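PDB 3TQF: Hpr(Ser) kinase from Coxiella burnetii, which probably phosphorylates the phosphocarrier protein HPr on a serine with ATP, and probably also removes that phosphate. Local coordinates for residues Phe11-Lys16 / Gly40-Cys45; Gly18-Gly23 / His93-Ser98; Lys29-Leu34 / Ile70-Ile75; Val102-Met107 / Phe133-Gly138; Leu114-Arg119 / Pro129-Pro134. One frame throughout, in Å; residues are numbered along the deposited sequence.

Contact 1: Phe11-Lys16 / Gly40-Cys45; sequences FLVIDK and GHQLVC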
# COMPACT_ATOMS: atom_id res chain seq x y z
N PHE A 11 -6.10 0.39 -19.80
CA PHE A 11 -6.90 1.61 -19.91
C PHE A 11 -7.83 1.71 -18.72
O PHE A 11 -8.70 0.86 -18.52
CB PHE A 11 -7.68 1.60 -21.22
CG PHE A 11 -8.29 2.93 -21.59
CD1 PHE A 11 -7.61 4.12 -21.39
CD2 PHE A 11 -9.54 2.98 -22.18
CE1 PHE A 11 -8.17 5.33 -21.75
CE2 PHE A 11 -10.12 4.19 -22.54
CZ PHE A 11 -9.43 5.37 -22.32
N LEU A 12 -7.64 2.75 -17.92
CA LEU A 12 -8.41 2.97 -16.70
C LEU A 12 -9.01 4.38 -16.73
O LEU A 12 -8.45 5.28 -17.36
CB LEU A 12 -7.50 2.84 -15.48
CG LEU A 12 -6.70 1.53 -15.36
CD1 LEU A 12 -5.36 1.76 -14.71
CD2 LEU A 12 -7.50 0.49 -14.59
N VAL A 13 -10.14 4.55 -16.05
CA VAL A 13 -10.66 5.88 -15.80
C VAL A 13 -10.23 6.28 -14.39
O VAL A 13 -10.55 5.59 -13.42
CB VAL A 13 -12.19 5.93 -15.93
CG1 VAL A 13 -12.70 7.35 -15.66
CG2 VAL A 13 -12.62 5.47 -17.32
N ILE A 14 -9.47 7.38 -14.30
CA ILE A 14 -8.95 7.89 -13.04
C ILE A 14 -9.24 9.37 -12.93
O ILE A 14 -8.75 10.17 -13.73
CB ILE A 14 -7.43 7.72 -12.94
CG1 ILE A 14 -7.03 6.26 -13.18
CG2 ILE A 14 -6.94 8.19 -11.58
CD1 ILE A 14 -5.51 6.04 -13.25
N ASP A 15 -10.05 9.75 -11.94
CA ASP A 15 -10.44 11.14 -11.71
C ASP A 15 -11.00 11.77 -12.98
O ASP A 15 -10.61 12.86 -13.36
CB ASP A 15 -9.23 11.94 -11.18
CG ASP A 15 -9.62 13.32 -10.66
OD1 ASP A 15 -10.78 13.50 -10.23
OD2 ASP A 15 -8.75 14.22 -10.68
N LYS A 16 -11.91 11.05 -13.63
CA LYS A 16 -12.54 11.48 -14.90
C LYS A 16 -11.63 11.38 -16.14
O LYS A 16 -12.10 11.60 -17.25
CB LYS A 16 -13.12 12.90 -14.80
CG LYS A 16 -14.05 13.17 -13.62
CD LYS A 16 -15.52 12.91 -13.96
CE LYS A 16 -16.46 13.99 -13.39
NZ LYS A 16 -16.14 14.37 -11.98
N GLY A 40 -11.09 3.08 -5.82
CA GLY A 40 -12.37 3.62 -6.29
C GLY A 40 -12.38 4.06 -7.75
O GLY A 40 -13.35 4.67 -8.20
N HIS A 41 -11.32 3.74 -8.49
CA HIS A 41 -11.24 4.09 -9.91
C HIS A 41 -11.83 2.96 -10.74
O HIS A 41 -12.37 2.00 -10.18
CB HIS A 41 -9.79 4.39 -10.30
CG HIS A 41 -9.16 5.44 -9.45
ND1 HIS A 41 -9.73 6.68 -9.25
CD2 HIS A 41 -8.02 5.44 -8.72
CE1 HIS A 41 -8.96 7.39 -8.44
NE2 HIS A 41 -7.92 6.66 -8.11
N GLN A 42 -11.76 3.07 -12.06
CA GLN A 42 -12.47 2.15 -12.94
C GLN A 42 -11.58 1.54 -14.00
O GLN A 42 -10.65 2.17 -14.50
CB GLN A 42 -13.64 2.87 -13.62
CG GLN A 42 -14.73 3.32 -12.67
CD GLN A 42 -15.78 4.18 -13.36
OE1 GLN A 42 -15.44 5.10 -14.11
NE2 GLN A 42 -17.04 3.89 -13.10
N LEU A 43 -11.91 0.30 -14.36
CA LEU A 43 -11.24 -0.43 -15.44
C LEU A 43 -12.00 -0.22 -16.74
O LEU A 43 -13.23 -0.31 -16.76
CB LEU A 43 -11.19 -1.92 -15.10
CG LEU A 43 -10.75 -2.91 -16.19
CD1 LEU A 43 -9.31 -2.65 -16.62
CD2 LEU A 43 -10.92 -4.32 -15.68
N VAL A 44 -11.28 0.06 -17.82
CA VAL A 44 -11.85 -0.02 -19.15
C VAL A 44 -11.38 -1.33 -19.77
O VAL A 44 -12.21 -2.14 -20.21
CB VAL A 44 -11.47 1.18 -20.03
CG1 VAL A 44 -12.27 1.15 -21.33
CG2 VAL A 44 -11.72 2.47 -19.30
N CYS A 45 -10.07 -1.56 -19.80
CA CYS A 45 -9.53 -2.79 -20.37
C CYS A 45 -8.10 -3.13 -19.94
O CYS A 45 -7.28 -2.24 -19.72
CB CYS A 45 -9.59 -2.71 -21.90
SG CYS A 45 -9.73 -4.33 -22.69
O HOH W 1 -11.64 8.21 -10.12
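Phe11 and Val44 lie side by side and point the same way. Ring atom CD2 of Phe11 comes within 3.4 Å of Val44 CG1. Phe11 CG is anti to the backbone N (chi1 -167°), which brings it within 4.0 Å of Val44 CB. The other methyl of Val44, CG2, meets Val13 CG2. Next along the strand, Val13 and Gln42 run alongside each other, with Gln42 OE1 against Val13 CB. The side-chain nitrogen NE2 of Gln42 is hydrogen-bonded to the backbone O of Asp87. At the far end Ile14 CG2 sits over the centre of the His41 ring, 3.8 Å from its centroid, a CH-pi contact. A water at the ring edge joins His41 ND1 to Asp15 N. NE2 of the same ring shares a hydrogen bond with Glu146 OE1.

The backbones set this register. Phe11 O takes two donors, Val44 N at 2.8 Å and Cys45 N at 3.1 Å. Phe11 N bonds Cys45 O, while Val13 and Gln42 exchange a pair of bonds. Cys45 is tied to Cys62 by a disulfide. Strands 10-14 and 42-45 are thus antiparallel neighbours in the central sheet, and Val44 and Cys45 opposite Phe11 form a classic beta bulge.

Contact 2: Gly18-Gly23 / His93-Ser98; sequences GVLITG and HEVHLS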
# COMPACT_ATOMS: atom_id res chain seq x y z
N GLY A 18 -9.44 9.28 -18.78
CA GLY A 18 -9.03 8.02 -19.41
C GLY A 18 -7.52 7.96 -19.53
O GLY A 18 -6.92 8.75 -20.25
N VAL A 19 -6.92 7.03 -18.80
CA VAL A 19 -5.47 6.93 -18.66
C VAL A 19 -4.96 5.61 -19.22
O VAL A 19 -5.41 4.54 -18.80
CB VAL A 19 -5.06 7.04 -17.19
CG1 VAL A 19 -3.54 6.92 -17.03
CG2 VAL A 19 -5.58 8.35 -16.58
N LEU A 20 -4.03 5.69 -20.17
CA LEU A 20 -3.37 4.52 -20.74
C LEU A 20 -2.08 4.22 -19.97
O LEU A 20 -1.26 5.11 -19.80
CB LEU A 20 -3.01 4.78 -22.21
CG LEU A 20 -4.14 5.09 -23.19
CD1 LEU A 20 -3.58 5.56 -24.52
CD2 LEU A 20 -5.02 3.87 -23.39
N ILE A 21 -1.91 2.98 -19.51
CA ILE A 21 -0.69 2.58 -18.79
C ILE A 21 0.15 1.59 -19.60
O ILE A 21 -0.36 0.57 -20.06
CB ILE A 21 -0.98 1.93 -17.44
CG1 ILE A 21 -1.90 2.81 -16.59
CG2 ILE A 21 0.31 1.69 -16.70
CD1 ILE A 21 -1.18 3.89 -15.86
N THR A 22 1.44 1.90 -19.73
CA THR A 22 2.37 1.16 -20.57
C THR A 22 3.66 0.88 -19.79
O THR A 22 3.94 1.54 -18.79
CB THR A 22 2.67 1.96 -21.87
OG1 THR A 22 1.95 1.39 -22.96
CG2 THR A 22 4.15 1.99 -22.21
N GLY A 23 4.43 -0.11 -20.24
CA GLY A 23 5.71 -0.42 -19.62
C GLY A 23 6.23 -1.80 -20.01
O GLY A 23 5.54 -2.55 -20.71
N HIS A 93 -14.41 5.12 -22.85
CA HIS A 93 -14.09 6.43 -22.30
C HIS A 93 -13.08 7.13 -23.22
O HIS A 93 -12.34 6.47 -23.93
CB HIS A 93 -13.50 6.30 -20.89
CG HIS A 93 -13.51 7.57 -20.11
ND1 HIS A 93 -12.50 8.51 -20.21
CD2 HIS A 93 -14.39 8.05 -19.20
CE1 HIS A 93 -12.77 9.52 -19.40
NE2 HIS A 93 -13.90 9.26 -18.77
N GLU A 94 -13.08 8.46 -23.19
CA GLU A 94 -12.12 9.24 -23.97
C GLU A 94 -10.71 9.07 -23.39
O GLU A 94 -10.55 8.94 -22.18
CB GLU A 94 -12.52 10.73 -23.98
CG GLU A 94 -11.44 11.68 -24.53
CD GLU A 94 -11.98 13.07 -24.90
OE1 GLU A 94 -12.96 13.53 -24.27
OE2 GLU A 94 -11.42 13.70 -25.82
N VAL A 95 -9.71 9.05 -24.26
CA VAL A 95 -8.31 8.96 -23.86
C VAL A 95 -7.81 10.36 -23.57
O VAL A 95 -7.84 11.21 -24.44
CB VAL A 95 -7.45 8.35 -24.98
CG1 VAL A 95 -5.97 8.35 -24.59
CG2 VAL A 95 -7.92 6.96 -25.33
N HIS A 96 -7.34 10.59 -22.35
CA HIS A 96 -6.84 11.91 -21.95
C HIS A 96 -5.33 11.93 -21.71
O HIS A 96 -4.66 12.93 -22.01
CB HIS A 96 -7.55 12.37 -20.67
CG HIS A 96 -8.99 12.70 -20.88
ND1 HIS A 96 -9.43 13.98 -21.14
CD2 HIS A 96 -10.09 11.92 -20.86
CE1 HIS A 96 -10.75 13.96 -21.28
NE2 HIS A 96 -11.17 12.73 -21.12
N LEU A 97 -4.79 10.84 -21.17
CA LEU A 97 -3.40 10.80 -20.75
C LEU A 97 -2.82 9.42 -21.02
O LEU A 97 -3.52 8.42 -20.97
CB LEU A 97 -3.31 11.12 -19.26
CG LEU A 97 -1.95 11.08 -18.56
CD1 LEU A 97 -1.07 12.24 -19.01
CD2 LEU A 97 -2.15 11.11 -17.05
N SER A 98 -1.52 9.40 -21.30
CA SER A 98 -0.77 8.17 -21.49
C SER A 98 0.42 8.18 -20.54
O SER A 98 1.29 9.02 -20.67
CB SER A 98 -0.30 8.08 -22.93
OG SER A 98 0.74 7.13 -23.09
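Leu20 crosses Val95 at about a right angle, its CD1 3.7 Å from Val95 CG1. Leu20 CG lies anti to the carbonyl carbon (chi1 -61°), and it too is near this methyl. The two residues belong to strands 17-23 and 92-102, parallel neighbours in the central mixed sheet of the HPr kinase C-terminal domain. Phe11 of the adjoining strand touches both side chains.

Val19 and Leu97 share the other face of the sheet. Their branches, CG1 and CD2, approach only to 4.4 Å, and Val149 of helix 141-165 packs on both. Leu20 and Ser98 are the next parallel pair, back on the face of Leu20. Ser98 OG has a weak hydrogen bond to Glu121.

Between the two segments the backbone ladder starts at Gly18, and it runs on to Ile99 and Leu101. Leu20 N bonds Leu97 O at 2.9 Å, with an angle of 170° at the hydrogen. Gly18 CA makes a CA-H...O contact with Glu94 O. Gly18 N lies by the His93 ring, which is held in turn by a bond from His93 ND1 to Glu94 O. Two amides converge on Gly18 O: His96 N at 2.8 Å, on a lone pair, and Leu97 N at 3.1 Å, in the carbonyl plane.

Contact 3: Lys29-Leu34 / Ile70-Ile75; sequences KSELSL and ILITGI. With PO4 (phosphate ion), chain C.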
# COMPACT_ATOMS: atom_id res chain seq x y z
N LYS A 29 2.05 -3.95 -13.71
CA LYS A 29 1.02 -3.15 -14.37
C LYS A 29 -0.38 -3.61 -14.00
O LYS A 29 -1.22 -2.82 -13.59
CB LYS A 29 1.16 -3.21 -15.88
CG LYS A 29 2.41 -2.55 -16.45
CD LYS A 29 2.50 -2.73 -17.97
CE LYS A 29 2.88 -4.16 -18.33
NZ LYS A 29 3.00 -4.39 -19.79
N SER A 30 -0.64 -4.90 -14.18
CA SER A 30 -1.95 -5.47 -13.84
C SER A 30 -2.24 -5.36 -12.34
O SER A 30 -3.39 -5.17 -11.93
CB SER A 30 -2.04 -6.94 -14.27
OG SER A 30 -2.15 -7.04 -15.69
N GLU A 31 -1.19 -5.46 -11.53
CA GLU A 31 -1.30 -5.26 -10.10
C GLU A 31 -1.63 -3.80 -9.80
O GLU A 31 -2.35 -3.51 -8.85
CB GLU A 31 -0.00 -5.67 -9.41
CG GLU A 31 0.24 -7.19 -9.37
CD GLU A 31 1.01 -7.73 -10.59
OE1 GLU A 31 0.75 -7.29 -11.73
OE2 GLU A 31 1.87 -8.61 -10.39
N LEU A 32 -1.10 -2.88 -10.61
CA LEU A 32 -1.42 -1.46 -10.47
C LEU A 32 -2.89 -1.18 -10.79
O LEU A 32 -3.54 -0.40 -10.09
CB LEU A 32 -0.52 -0.61 -11.36
CG LEU A 32 -0.77 0.90 -11.38
CD1 LEU A 32 -0.78 1.46 -9.97
CD2 LEU A 32 0.29 1.60 -12.23
N SER A 33 -3.40 -1.81 -11.85
CA SER A 33 -4.82 -1.67 -12.20
C SER A 33 -5.69 -2.08 -11.02
O SER A 33 -6.55 -1.31 -10.59
CB SER A 33 -5.18 -2.51 -13.43
OG SER A 33 -4.63 -1.95 -14.61
N LEU A 34 -5.45 -3.27 -10.49
CA LEU A 34 -6.20 -3.77 -9.34
C LEU A 34 -6.19 -2.77 -8.19
O LEU A 34 -7.24 -2.42 -7.65
CB LEU A 34 -5.64 -5.12 -8.87
CG LEU A 34 -6.49 -5.91 -7.86
CD1 LEU A 34 -7.84 -6.29 -8.45
CD2 LEU A 34 -5.76 -7.16 -7.37
N ILE A 70 -9.26 -9.19 -15.48
CA ILE A 70 -7.85 -8.82 -15.30
C ILE A 70 -7.08 -10.08 -14.98
O ILE A 70 -7.57 -10.92 -14.23
CB ILE A 70 -7.68 -7.84 -14.12
CG1 ILE A 70 -8.05 -6.42 -14.53
CG2 ILE A 70 -6.24 -7.84 -13.59
CD1 ILE A 70 -7.83 -5.40 -13.41
N LEU A 71 -5.88 -10.22 -15.54
CA LEU A 71 -5.00 -11.34 -15.20
C LEU A 71 -3.86 -10.84 -14.32
O LEU A 71 -3.19 -9.86 -14.66
CB LEU A 71 -4.45 -11.98 -16.47
CG LEU A 71 -3.44 -13.13 -16.28
CD1 LEU A 71 -4.11 -14.33 -15.63
CD2 LEU A 71 -2.83 -13.52 -17.62
N ILE A 72 -3.66 -11.50 -13.19
CA ILE A 72 -2.55 -11.21 -12.29
C ILE A 72 -1.88 -12.53 -11.92
O ILE A 72 -2.53 -13.42 -11.37
CB ILE A 72 -3.02 -10.50 -11.01
CG1 ILE A 72 -3.57 -9.11 -11.34
CG2 ILE A 72 -1.88 -10.39 -10.00
CD1 ILE A 72 -4.01 -8.33 -10.12
N THR A 73 -0.60 -12.66 -12.24
CA THR A 73 0.10 -13.92 -12.03
C THR A 73 0.14 -14.23 -10.54
O THR A 73 0.49 -13.38 -9.73
CB THR A 73 1.52 -13.89 -12.62
OG1 THR A 73 2.25 -12.78 -12.08
CG2 THR A 73 1.47 -13.78 -14.15
N GLY A 74 -0.23 -15.45 -10.19
CA GLY A 74 -0.40 -15.85 -8.80
C GLY A 74 -1.87 -16.02 -8.47
O GLY A 74 -2.26 -16.98 -7.82
N ILE A 75 -2.67 -15.06 -8.93
CA ILE A 75 -4.12 -15.07 -8.72
C ILE A 75 -4.82 -15.77 -9.87
O ILE A 75 -5.66 -16.65 -9.66
CB ILE A 75 -4.68 -13.65 -8.61
CG1 ILE A 75 -3.99 -12.88 -7.48
CG2 ILE A 75 -6.18 -13.69 -8.38
CD1 ILE A 75 -4.37 -11.41 -7.41
P PO4 C . 2.60 -6.90 -15.41
O1 PO4 C . 3.27 -5.55 -15.50
O2 PO4 C . 3.13 -7.81 -16.49
O3 PO4 C . 2.86 -7.48 -14.04
O4 PO4 C . 1.11 -6.72 -15.58
O HOH W 2 0.96 -10.52 -12.78
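Ser30 OG lies among three acceptors at the start of helix 29-38. Leu71 O is 3.2 Å from Ser30 OG and phosphate O4 is 3.3 Å from it. Both bonds are weak, and the one proton cannot serve both fully; Asp46 is a third, also weak, partner. The setting fits a P-loop (Walker A) motif, in which a strand, a loop and a helix start wrap a phosphate. The bound ion is probably from the crystallisation liquor. It takes Lys29 N on O1 at 2.7 Å and Ser30 N on O4 at 2.9 Å, and the loop amides of Asn26 and Gly28 also bond the ion. The position is consistent with that of a nucleotide phosphate in such kinases.

Behind the polar end the helix packs on strand 69-72 and the turn after it. Ile72 has the largest share of this. Its CD1 meets Leu34 CD2 at 3.5 Å, the two side chains crossing at about a right angle. Its CG2 lies against the CG of Glu31. Ile70 CD1 reaches Ser33 CB at 3.9 Å.

The chain of Glu31 bends at chi2 (90°), which places its CD near Ile72 CG2. Its carboxylate makes a salt bridge to Arg139 of the second subunit. A water also donates to Glu31 OE2 at 3.2 Å and accepts from Thr73 N at 2.7 Å.

Contact 4: Val102-Met107 / Phe133-Gly138; sequences VKPEKM and FPIHPG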
# COMPACT_ATOMS: atom_id res chain seq x y z
N VAL A 102 8.60 3.64 -16.41
CA VAL A 102 9.98 3.44 -16.83
C VAL A 102 10.84 3.07 -15.63
O VAL A 102 10.62 3.56 -14.53
CB VAL A 102 10.55 4.72 -17.46
CG1 VAL A 102 12.02 4.54 -17.84
CG2 VAL A 102 9.73 5.12 -18.68
N LYS A 103 11.83 2.21 -15.86
CA LYS A 103 12.78 1.84 -14.81
C LYS A 103 13.68 3.04 -14.58
O LYS A 103 14.17 3.65 -15.54
CB LYS A 103 13.63 0.63 -15.24
CG LYS A 103 12.84 -0.62 -15.65
CD LYS A 103 12.63 -1.60 -14.50
CE LYS A 103 12.13 -2.94 -15.02
NZ LYS A 103 13.21 -3.74 -15.68
N PRO A 104 13.92 3.40 -13.30
CA PRO A 104 14.72 4.57 -12.97
C PRO A 104 16.03 4.70 -13.75
O PRO A 104 16.39 5.81 -14.15
CB PRO A 104 15.01 4.37 -11.49
CG PRO A 104 13.82 3.66 -10.98
CD PRO A 104 13.33 2.79 -12.10
N GLU A 105 16.71 3.58 -13.98
CA GLU A 105 18.02 3.60 -14.66
C GLU A 105 17.90 4.04 -16.13
O GLU A 105 18.83 4.64 -16.67
CB GLU A 105 18.71 2.22 -14.61
CG GLU A 105 18.43 1.37 -13.38
CD GLU A 105 17.23 0.45 -13.58
OE1 GLU A 105 17.31 -0.46 -14.43
OE2 GLU A 105 16.21 0.64 -12.88
N LYS A 106 16.76 3.72 -16.75
CA LYS A 106 16.53 4.01 -18.17
C LYS A 106 15.81 5.34 -18.37
O LYS A 106 15.49 5.73 -19.50
CB LYS A 106 15.72 2.87 -18.80
CG LYS A 106 16.43 1.51 -18.74
CD LYS A 106 15.46 0.34 -18.86
CE LYS A 106 16.11 -0.96 -18.43
NZ LYS A 106 15.19 -2.12 -18.58
N MSE A 107 15.56 6.05 -17.27
CA MSE A 107 14.83 7.31 -17.29
C MSE A 107 15.72 8.42 -17.85
O MSE A 107 16.85 8.59 -17.40
CB MSE A 107 14.40 7.66 -15.87
CG MSE A 107 13.43 8.79 -15.77
SE MSE A 107 11.58 8.27 -16.06
CE MSE A 107 10.85 10.06 -15.82
N PHE A 133 7.12 8.00 -16.14
CA PHE A 133 7.14 7.90 -14.68
C PHE A 133 8.10 6.83 -14.18
O PHE A 133 7.98 5.67 -14.56
CB PHE A 133 5.74 7.61 -14.13
CG PHE A 133 5.64 7.82 -12.65
CD1 PHE A 133 5.73 6.75 -11.78
CD2 PHE A 133 5.50 9.10 -12.13
CE1 PHE A 133 5.65 6.95 -10.42
CE2 PHE A 133 5.42 9.30 -10.77
CZ PHE A 133 5.50 8.22 -9.91
N PRO A 134 9.06 7.22 -13.31
CA PRO A 134 10.02 6.27 -12.77
C PRO A 134 9.38 5.34 -11.75
O PRO A 134 8.69 5.80 -10.85
CB PRO A 134 11.04 7.17 -12.08
CG PRO A 134 10.28 8.36 -11.69
CD PRO A 134 9.24 8.57 -12.74
N ILE A 135 9.61 4.04 -11.90
CA ILE A 135 9.00 3.04 -11.04
C ILE A 135 9.99 2.52 -10.01
O ILE A 135 10.94 1.82 -10.34
CB ILE A 135 8.42 1.87 -11.87
CG1 ILE A 135 7.70 0.86 -10.97
CG2 ILE A 135 9.51 1.17 -12.68
CD1 ILE A 135 6.65 0.03 -11.70
N HIS A 136 9.77 2.88 -8.75
CA HIS A 136 10.52 2.32 -7.63
C HIS A 136 9.62 1.31 -6.92
O HIS A 136 8.43 1.56 -6.77
CB HIS A 136 10.91 3.42 -6.64
CG HIS A 136 11.79 4.48 -7.24
ND1 HIS A 136 13.17 4.38 -7.25
CD2 HIS A 136 11.50 5.66 -7.82
CE1 HIS A 136 13.68 5.45 -7.83
NE2 HIS A 136 12.68 6.25 -8.18
N PRO A 137 10.19 0.17 -6.49
CA PRO A 137 9.31 -0.81 -5.83
C PRO A 137 8.93 -0.37 -4.42
O PRO A 137 9.81 -0.03 -3.62
CB PRO A 137 10.16 -2.09 -5.80
CG PRO A 137 11.47 -1.76 -6.48
CD PRO A 137 11.59 -0.27 -6.48
N GLY A 138 7.63 -0.35 -4.12
CA GLY A 138 7.14 -0.12 -2.77
C GLY A 138 7.23 1.32 -2.26
O GLY A 138 7.70 1.55 -1.14
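Pro104 lays its ring obliquely across the imidazole of His136. Its CG stands over one face, offset toward the rim, and its nearest ring atom is His136 CE1 at 3.6 Å. This is a CH-pi contact. On the proline ring CD rests against Ile135 O and also faces the CG2 branch of Ile135, 4.2 Å away. That methyl sits between the backbone N and the carbonyl carbon of its own residue, close to Val102 O.

Met107, a selenomethionine, approaches Pro134 in a similar oblique way. Its chain bends at chi2 (83°), which directs SE toward the proline; the terminal CE is 3.8 Å from Pro134 CD. Pro134 CD also lies over one face of the neighbouring Phe133 ring. The Phe133 side chain packs on Leu141, Leu144 and Leu148 of helix 141-165.

Two backbone bonds join the segments. Val102 N gives a nearly straight bond to Phe133 O at 2.8 Å, and Ile135 N bonds Val102 O at 2.9 Å. Gly74 of the third subunit packs on Phe133 and Pro134, and Asn26 of that subunit packs on His136. The contact is the end of a parallel strand pair, 92-102 with 126-134, where both strands leave the central sheet, next to the third subunit.

Contact 5: Leu114-Arg119 / Pro129-Pro134; sequences LNPLYR and PKILFP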
# COMPACT_ATOMS: atom_id res chain seq x y z
N LEU A 114 10.61 20.04 -10.85
CA LEU A 114 9.39 20.49 -10.18
C LEU A 114 8.13 20.08 -10.95
O LEU A 114 7.02 20.29 -10.48
CB LEU A 114 9.41 22.00 -9.98
CG LEU A 114 10.39 22.55 -8.93
CD1 LEU A 114 11.84 22.37 -9.36
CD2 LEU A 114 10.11 24.02 -8.65
N ASN A 115 8.32 19.51 -12.14
CA ASN A 115 7.21 19.00 -12.95
C ASN A 115 7.50 17.59 -13.47
O ASN A 115 8.65 17.16 -13.46
CB ASN A 115 6.94 19.95 -14.13
CG ASN A 115 6.03 21.10 -13.75
OD1 ASN A 115 6.47 22.23 -13.59
ND2 ASN A 115 4.74 20.80 -13.59
N PRO A 116 6.46 16.88 -13.93
CA PRO A 116 6.68 15.55 -14.51
C PRO A 116 7.40 15.64 -15.86
O PRO A 116 7.42 16.71 -16.47
CB PRO A 116 5.27 15.00 -14.72
CG PRO A 116 4.32 15.98 -14.12
CD PRO A 116 5.04 17.27 -13.98
N LEU A 117 7.98 14.53 -16.31
CA LEU A 117 8.60 14.50 -17.62
C LEU A 117 7.51 14.28 -18.65
O LEU A 117 7.06 13.15 -18.86
CB LEU A 117 9.68 13.42 -17.71
CG LEU A 117 10.53 13.39 -18.99
CD1 LEU A 117 11.08 14.76 -19.31
CD2 LEU A 117 11.66 12.38 -18.86
N TYR A 118 7.08 15.37 -19.28
CA TYR A 118 6.00 15.35 -20.27
C TYR A 118 6.54 15.14 -21.68
O TYR A 118 7.55 15.74 -22.07
CB TYR A 118 5.20 16.65 -20.23
CG TYR A 118 3.98 16.62 -19.34
CD1 TYR A 118 3.98 17.28 -18.11
CD2 TYR A 118 2.84 15.96 -19.72
CE1 TYR A 118 2.85 17.26 -17.29
CE2 TYR A 118 1.71 15.93 -18.91
CZ TYR A 118 1.72 16.58 -17.70
OH TYR A 118 0.60 16.54 -16.90
N ARG A 119 5.85 14.29 -22.44
CA ARG A 119 6.06 14.14 -23.87
C ARG A 119 4.69 14.10 -24.53
O ARG A 119 3.68 14.32 -23.87
CB ARG A 119 6.83 12.85 -24.16
CG ARG A 119 8.27 12.83 -23.65
CD ARG A 119 9.17 12.04 -24.59
NE ARG A 119 10.46 11.66 -24.02
CZ ARG A 119 11.47 12.50 -23.77
NH1 ARG A 119 11.35 13.81 -24.01
NH2 ARG A 119 12.61 12.04 -23.27
N PRO A 129 -1.12 13.77 -24.29
CA PRO A 129 0.00 14.02 -23.38
C PRO A 129 0.53 12.72 -22.79
O PRO A 129 -0.25 11.82 -22.49
CB PRO A 129 -0.61 14.90 -22.29
CG PRO A 129 -1.82 15.51 -22.90
CD PRO A 129 -2.30 14.59 -23.97
N LYS A 130 1.84 12.64 -22.62
CA LYS A 130 2.50 11.42 -22.18
C LYS A 130 3.49 11.74 -21.08
O LYS A 130 4.31 12.64 -21.23
CB LYS A 130 3.23 10.77 -23.35
CG LYS A 130 3.72 9.36 -23.10
CD LYS A 130 4.85 9.00 -24.05
CE LYS A 130 5.00 7.50 -24.22
NZ LYS A 130 5.60 7.15 -25.55
N ILE A 131 3.42 11.00 -19.98
CA ILE A 131 4.35 11.18 -18.87
C ILE A 131 5.23 9.96 -18.77
O ILE A 131 4.75 8.84 -18.86
CB ILE A 131 3.60 11.39 -17.53
CG1 ILE A 131 2.70 12.62 -17.61
CG2 ILE A 131 4.60 11.52 -16.38
CD1 ILE A 131 1.94 12.91 -16.34
N LEU A 132 6.53 10.18 -18.60
CA LEU A 132 7.46 9.11 -18.28
C LEU A 132 7.60 9.07 -16.76
O LEU A 132 8.11 10.01 -16.17
CB LEU A 132 8.84 9.36 -18.92
CG LEU A 132 8.91 9.50 -20.45
CD1 LEU A 132 10.36 9.53 -20.88
CD2 LEU A 132 8.19 8.38 -21.17
N PHE A 133 7.12 8.00 -16.14
CA PHE A 133 7.14 7.90 -14.68
C PHE A 133 8.10 6.83 -14.18
O PHE A 133 7.98 5.67 -14.56
CB PHE A 133 5.74 7.61 -14.13
CG PHE A 133 5.64 7.82 -12.65
CD1 PHE A 133 5.73 6.75 -11.78
CD2 PHE A 133 5.50 9.10 -12.13
CE1 PHE A 133 5.65 6.95 -10.42
CE2 PHE A 133 5.42 9.30 -10.77
CZ PHE A 133 5.50 8.22 -9.91
N PRO A 134 9.06 7.22 -13.31
CA PRO A 134 10.02 6.27 -12.77
C PRO A 134 9.38 5.34 -11.75
O PRO A 134 8.69 5.80 -10.85
CB PRO A 134 11.04 7.17 -12.08
CG PRO A 134 10.28 8.36 -11.69
CD PRO A 134 9.24 8.57 -12.74
O HOH W 3 7.75 11.99 -14.52
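Apolar packing joins Tyr118 to Ile131. The side chains lie side by side, pointing the same way, and Ile131 CG1 is over one face of the phenol ring as a CH-pi contact. Its nearest ring atom is Tyr118 CE2 at 3.7 Å. Tyr118 OH and His152 ND1 share a hydrogen bond. Pro116 CB covers Ile131 CG2 at 3.9 Å. On the other face of the sheet Leu132 CD1 meets Leu117 CD2 at 3.7 Å, and the same methyl lies by Arg119 NE.

Backbone hydrogen bonds give the register. Arg119 N bonds Lys130 O at 2.6 Å, and Lys130 N returns a bond to Arg119 O from above the carbonyl plane. Leu132 N bonds Leu117 O at 3.0 Å.

One water bridges the strands, accepting from Leu117 N and donating to Leu132 O.

Pro116 also packs on Ile75 of the third subunit. The arrangement is a beta hairpin whose strand 117-123 is the outer one in the chain's mixed sheet, with 126-134 joining it to 92-102.

In the fold
Contacts 1, 2, 4 and 5 all belong to one mixed sheet. Contacts 1 and 2 are neighbours, centres 9 Å apart, and Leu12 O lies 2.7 Å from Val19 N in a probable hydrogen bond. Contact 2 meets contact 5 through Ser98, whose O is 3.0 Å from Ile131 N. Contacts 4 and 5 share Phe133 and Pro134, with centres 12 Å apart. Contact 3 stands beside the sheet and holds the phosphate. It meets contact 2 where Lys29 NZ reaches Gly23 O, and contact 1 where Leu43 packs on Ile70. Contacts 3 and 4 do not touch within the chain, their nearest atoms being about 6 Å apart, but both reach the second subunit.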